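Local coordinates for enoyl-acyl carrier protein reductase (PDB 6KIA) that probably catalyses the NADH-dependent reduction of enoyl-acyl carrier proteins in bacterial fatty acid synthesis, and is linked to triclosan resistance, at residues 135-146 with 215-226. Sequence-based numbering, arbitrary orientation.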
loop_
_atom_site.group_PDB
_atom_site.type_symbol
_atom_site.label_atom_id
_atom_site.label_comp_id
_atom_site.label_asym_id
_atom_site.label_seq_id
_atom_site.Cartn_x
_atom_site.Cartn_y
_atom_site.Cartn_z
ATOM N N LYS A 135 -21.040 0.086 2.449
ATOM C CA LYS A 135 -21.441 -0.066 3.853
ATOM C C LYS A 135 -22.371 -1.255 4.075
ATOM O O LYS A 135 -22.232 -1.996 5.059
ATOM C CB LYS A 135 -22.125 1.198 4.367
ATOM C CG LYS A 135 -21.206 2.409 4.535
ATOM C CD LYS A 135 -22.044 3.573 5.056
ATOM C CE LYS A 135 -21.222 4.810 5.339
ATOM N NZ LYS A 135 -22.106 5.923 5.784
ATOM N N ASP A 136 -23.326 -1.425 3.168
ATOM C CA ASP A 136 -24.268 -2.534 3.251
ATOM C C ASP A 136 -23.510 -3.865 3.108
ATOM O O ASP A 136 -23.793 -4.848 3.813
ATOM C CB ASP A 136 -25.348 -2.404 2.163
ATOM C CG ASP A 136 -26.353 -1.277 2.451
ATOM O OD1 ASP A 136 -26.386 -0.752 3.583
ATOM O OD2 ASP A 136 -27.119 -0.925 1.536
ATOM N N GLY A 137 -22.532 -3.880 2.204
ATOM C CA GLY A 137 -21.655 -5.030 2.061
ATOM C C GLY A 137 -20.886 -5.342 3.337
ATOM O O GLY A 137 -20.841 -6.495 3.784
ATOM N N VAL A 138 -20.289 -4.311 3.937
ATOM C CA VAL A 138 -19.528 -4.466 5.161
ATOM C C VAL A 138 -20.432 -5.029 6.259
ATOM O O VAL A 138 -20.010 -5.880 7.024
ATOM C CB VAL A 138 -18.883 -3.141 5.626
ATOM C CG1 VAL A 138 -18.287 -3.292 7.026
ATOM C CG2 VAL A 138 -17.797 -2.735 4.669
ATOM N N ALA A 139 -21.680 -4.571 6.311
ATOM C CA ALA A 139 -22.626 -5.089 7.312
ATOM C C ALA A 139 -22.908 -6.578 7.087
ATOM O O ALA A 139 -22.900 -7.351 8.057
ATOM C CB ALA A 139 -23.917 -4.284 7.287
ATOM N N LYS A 140 -23.149 -6.974 5.828
ATOM C CA LYS A 140 -23.241 -8.396 5.471
ATOM C C LYS A 140 -22.066 -9.225 5.981
ATOM O O LYS A 140 -22.242 -10.253 6.663
ATOM C CB LYS A 140 -23.322 -8.578 3.957
ATOM C CG LYS A 140 -24.671 -8.962 3.376
ATOM C CD LYS A 140 -24.552 -10.391 2.854
ATOM C CE LYS A 140 -25.510 -10.695 1.720
ATOM N NZ LYS A 140 -25.247 -12.055 1.153
ATOM N N VAL A 141 -20.867 -8.760 5.639
ATOM C CA VAL A 141 -19.644 -9.462 5.987
ATOM C C VAL A 141 -19.494 -9.568 7.499
ATOM O O VAL A 141 -19.204 -10.639 8.013
ATOM C CB VAL A 141 -18.409 -8.748 5.407
ATOM C CG1 VAL A 141 -17.150 -9.311 6.003
ATOM C CG2 VAL A 141 -18.391 -8.885 3.892
ATOM N N MET A 142 -19.746 -8.473 8.210
ATOM C CA MET A 142 -19.570 -8.457 9.654
ATOM C C MET A 142 -20.621 -9.332 10.333
ATOM O O MET A 142 -20.364 -9.934 11.385
ATOM C CB MET A 142 -19.634 -7.023 10.191
ATOM C CG MET A 142 -18.457 -6.176 9.772
ATOM S SD MET A 142 -16.869 -6.868 10.280
ATOM C CE MET A 142 -15.803 -5.926 9.208
ATOM N N ALA A 143 -21.805 -9.394 9.745
ATOM C CA ALA A 143 -22.854 -10.274 10.271
ATOM C C ALA A 143 -22.377 -11.713 10.209
ATOM O O ALA A 143 -22.466 -12.453 11.210
ATOM C CB ALA A 143 -24.140 -10.110 9.491
ATOM N N GLU A 144 -21.781 -12.090 9.074
ATOM C CA GLU A 144 -21.276 -13.456 8.933
ATOM C C GLU A 144 -20.044 -13.731 9.816
ATOM O O GLU A 144 -19.924 -14.792 10.439
ATOM C CB GLU A 144 -20.951 -13.746 7.471
ATOM C CG GLU A 144 -20.737 -15.212 7.180
ATOM C CD GLU A 144 -20.671 -15.505 5.697
ATOM O OE1 GLU A 144 -21.379 -14.824 4.928
ATOM O OE2 GLU A 144 -19.905 -16.408 5.301
ATOM N N LEU A 145 -19.139 -12.763 9.885
ATOM C CA LEU A 145 -17.918 -12.891 10.658
ATOM C C LEU A 145 -18.205 -12.995 12.158
ATOM O O LEU A 145 -17.505 -13.694 12.881
ATOM C CB LEU A 145 -17.017 -11.693 10.393
ATOM C CG LEU A 145 -15.627 -11.721 11.001
ATOM C CD1 LEU A 145 -14.773 -12.837 10.401
ATOM C CD2 LEU A 145 -14.997 -10.352 10.799
ATOM N N ASP A 146 -19.222 -12.271 12.619
ATOM C CA ASP A 146 -19.544 -12.250 14.044
ATOM C C ASP A 146 -19.763 -13.670 14.554
ATOM O O ASP A 146 -19.321 -14.018 15.643
ATOM C CB ASP A 146 -20.783 -11.386 14.311
ATOM C CG ASP A 146 -21.123 -11.306 15.782
ATOM O OD1 ASP A 146 -20.376 -10.638 16.537
ATOM O OD2 ASP A 146 -22.144 -11.900 16.179
ATOM N N HIS A 215 -14.919 2.540 7.383
ATOM C CA HIS A 215 -16.063 1.644 7.259
ATOM C C HIS A 215 -15.760 0.321 7.924
ATOM O O HIS A 215 -16.650 -0.331 8.457
ATOM C CB HIS A 215 -16.429 1.423 5.797
ATOM C CG HIS A 215 -16.851 2.679 5.112
ATOM N ND1 HIS A 215 -17.623 3.633 5.739
ATOM C CD2 HIS A 215 -16.582 3.158 3.874
ATOM C CE1 HIS A 215 -17.817 4.645 4.913
ATOM N NE2 HIS A 215 -17.199 4.382 3.775
ATOM N N LEU A 216 -14.487 -0.054 7.917
ATOM C CA LEU A 216 -14.063 -1.254 8.615
ATOM C C LEU A 216 -14.211 -1.086 10.113
ATOM O O LEU A 216 -14.793 -1.944 10.792
ATOM C CB LEU A 216 -12.610 -1.573 8.268
ATOM C CG LEU A 216 -11.919 -2.606 9.158
ATOM C CD1 LEU A 216 -12.684 -3.948 9.199
ATOM C CD2 LEU A 216 -10.482 -2.772 8.706
ATOM N N ILE A 217 -13.729 0.037 10.624
ATOM C CA ILE A 217 -13.770 0.280 12.057
ATOM C C ILE A 217 -15.221 0.397 12.556
ATOM O O ILE A 217 -15.592 -0.171 13.597
ATOM C CB ILE A 217 -12.960 1.537 12.423
ATOM C CG1 ILE A 217 -11.462 1.237 12.227
ATOM C CG2 ILE A 217 -13.194 1.922 13.888
ATOM C CD1 ILE A 217 -10.558 2.464 12.253
ATOM N N GLU A 218 -16.030 1.157 11.836
ATOM C CA GLU A 218 -17.441 1.327 12.216
ATOM C C GLU A 218 -18.267 0.052 12.033
ATOM O O GLU A 218 -19.108 -0.288 12.866
ATOM C CB GLU A 218 -18.056 2.471 11.411
ATOM C CG GLU A 218 -17.633 3.811 11.956
ATOM C CD GLU A 218 -18.125 4.968 11.106
ATOM O OE1 GLU A 218 -18.734 4.741 10.036
ATOM O OE2 GLU A 218 -17.948 6.110 11.551
ATOM N N GLY A 219 -18.025 -0.640 10.929
ATOM C CA GLY A 219 -18.764 -1.838 10.587
ATOM C C GLY A 219 -18.494 -2.973 11.563
ATOM O O GLY A 219 -19.378 -3.801 11.809
ATOM N N SER A 220 -17.303 -2.985 12.163
ATOM C CA SER A 220 -16.929 -4.059 13.087
ATOM C C SER A 220 -17.171 -3.702 14.564
ATOM O O SER A 220 -16.743 -4.426 15.469
ATOM C CB SER A 220 -15.459 -4.433 12.873
ATOM O OG SER A 220 -14.611 -3.324 13.157
ATOM N N ALA A 221 -17.878 -2.600 14.799
ATOM C CA ALA A 221 -18.047 -2.063 16.149
ATOM C C ALA A 221 -18.727 -3.031 17.106
ATOM O O ALA A 221 -18.323 -3.123 18.268
ATOM C CB ALA A 221 -18.845 -0.743 16.103
ATOM N N ALA A 222 -19.760 -3.730 16.634
ATOM C CA ALA A 222 -20.512 -4.661 17.485
ATOM C C ALA A 222 -19.633 -5.837 17.888
ATOM O O ALA A 222 -19.609 -6.255 19.054
ATOM C CB ALA A 222 -21.756 -5.147 16.783
ATOM N N ILE A 223 -18.900 -6.367 16.912
ATOM C CA ILE A 223 -17.934 -7.419 17.195
ATOM C C ILE A 223 -16.899 -6.954 18.216
ATOM O O ILE A 223 -16.605 -7.658 19.192
ATOM C CB ILE A 223 -17.205 -7.869 15.894
ATOM C CG1 ILE A 223 -18.191 -8.543 14.939
ATOM C CG2 ILE A 223 -16.069 -8.811 16.227
ATOM C CD1 ILE A 223 -17.615 -8.822 13.540
ATOM N N ARG A 224 -16.322 -5.779 17.964
ATOM C CA ARG A 224 -15.320 -5.176 18.845
ATOM C C ARG A 224 -15.838 -5.091 20.286
ATOM O O ARG A 224 -15.149 -5.489 21.228
ATOM C CB ARG A 224 -14.890 -3.791 18.328
ATOM C CG ARG A 224 -13.801 -3.162 19.167
ATOM C CD ARG A 224 -13.228 -1.881 18.523
ATOM N NE ARG A 224 -14.192 -0.780 18.473
ATOM C CZ ARG A 224 -14.793 -0.353 17.363
ATOM N NH1 ARG A 224 -14.537 -0.935 16.194
ATOM N NH2 ARG A 224 -15.658 0.657 17.419
ATOM N N ALA A 225 -17.021 -4.511 20.443
ATOM C CA ALA A 225 -17.624 -4.373 21.768
ATOM C C ALA A 225 -17.804 -5.728 22.462
ATOM O O ALA A 225 -17.487 -5.878 23.648
ATOM C CB ALA A 225 -18.947 -3.663 21.664
ATOM N N ARG A 226 -18.288 -6.719 21.719
ATOM C CA ARG A 226 -18.574 -8.004 22.344
ATOM C C ARG A 226 -17.268 -8.686 22.779
ATOM O O ARG A 226 -17.186 -9.274 23.876
ATOM C CB ARG A 226 -19.399 -8.900 21.402
ATOM C CG ARG A 226 -19.431 -10.387 21.790
ATOM C CD ARG A 226 -20.279 -11.226 20.843
ATOM N NE ARG A 226 -19.725 -11.319 19.490
ATOM C CZ ARG A 226 -18.785 -12.188 19.143
ATOM N NH1 ARG A 226 -18.286 -13.016 20.058
ATOM N NH2 ARG A 226 -18.330 -12.222 17.894
#
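Arg-226 grips Asp-146 side-on in a salt bridge, two nitrogens converging on one carboxylate oxygen: Arg-226 NH2 lies 2.9 Å and NE 3.1 Å from Asp-146 OD1. OD1 lies close to the guanidinium plane, which stands 83° to the carboxylate; NE comes on the syn side, moderately out of plane, NH2 from well above the same face, and neither bond is straight. Asp-146 CG lies anti to the backbone N (chi1 -178°), swinging the carboxylate toward Arg-226. Ile-149 O takes a further bond from NH2, and Asp-151 pairs with NH1.

One helical turn back along helix 120-146, Met-142 makes the apolar part: Met-142 SD sits 3.9 Å from Ile-223 CD1, while Met-142 CE meets Leu-216 CD1. Where helix 196-219 gives way to the next, Leu-216 O accepts both Ser-220 N and, at 2.7 Å, Ser-220 OG, from opposite faces; OG also bonds to Tyr-236. Gly-219 lets Val-138 CG1 come within 3.9 Å of its CA. At the far end, Lys-135 CG makes a CH-pi contact over the His-215 ring, displaced toward its rim, with Lys-135 CE 3.4 Å from His-215 CE1. Leu-145 and Leu-216 both reach Phe-157 of strand 155-159, placing both helices on one face of the mainly parallel sheet, consistent with a Rossmann-type fold.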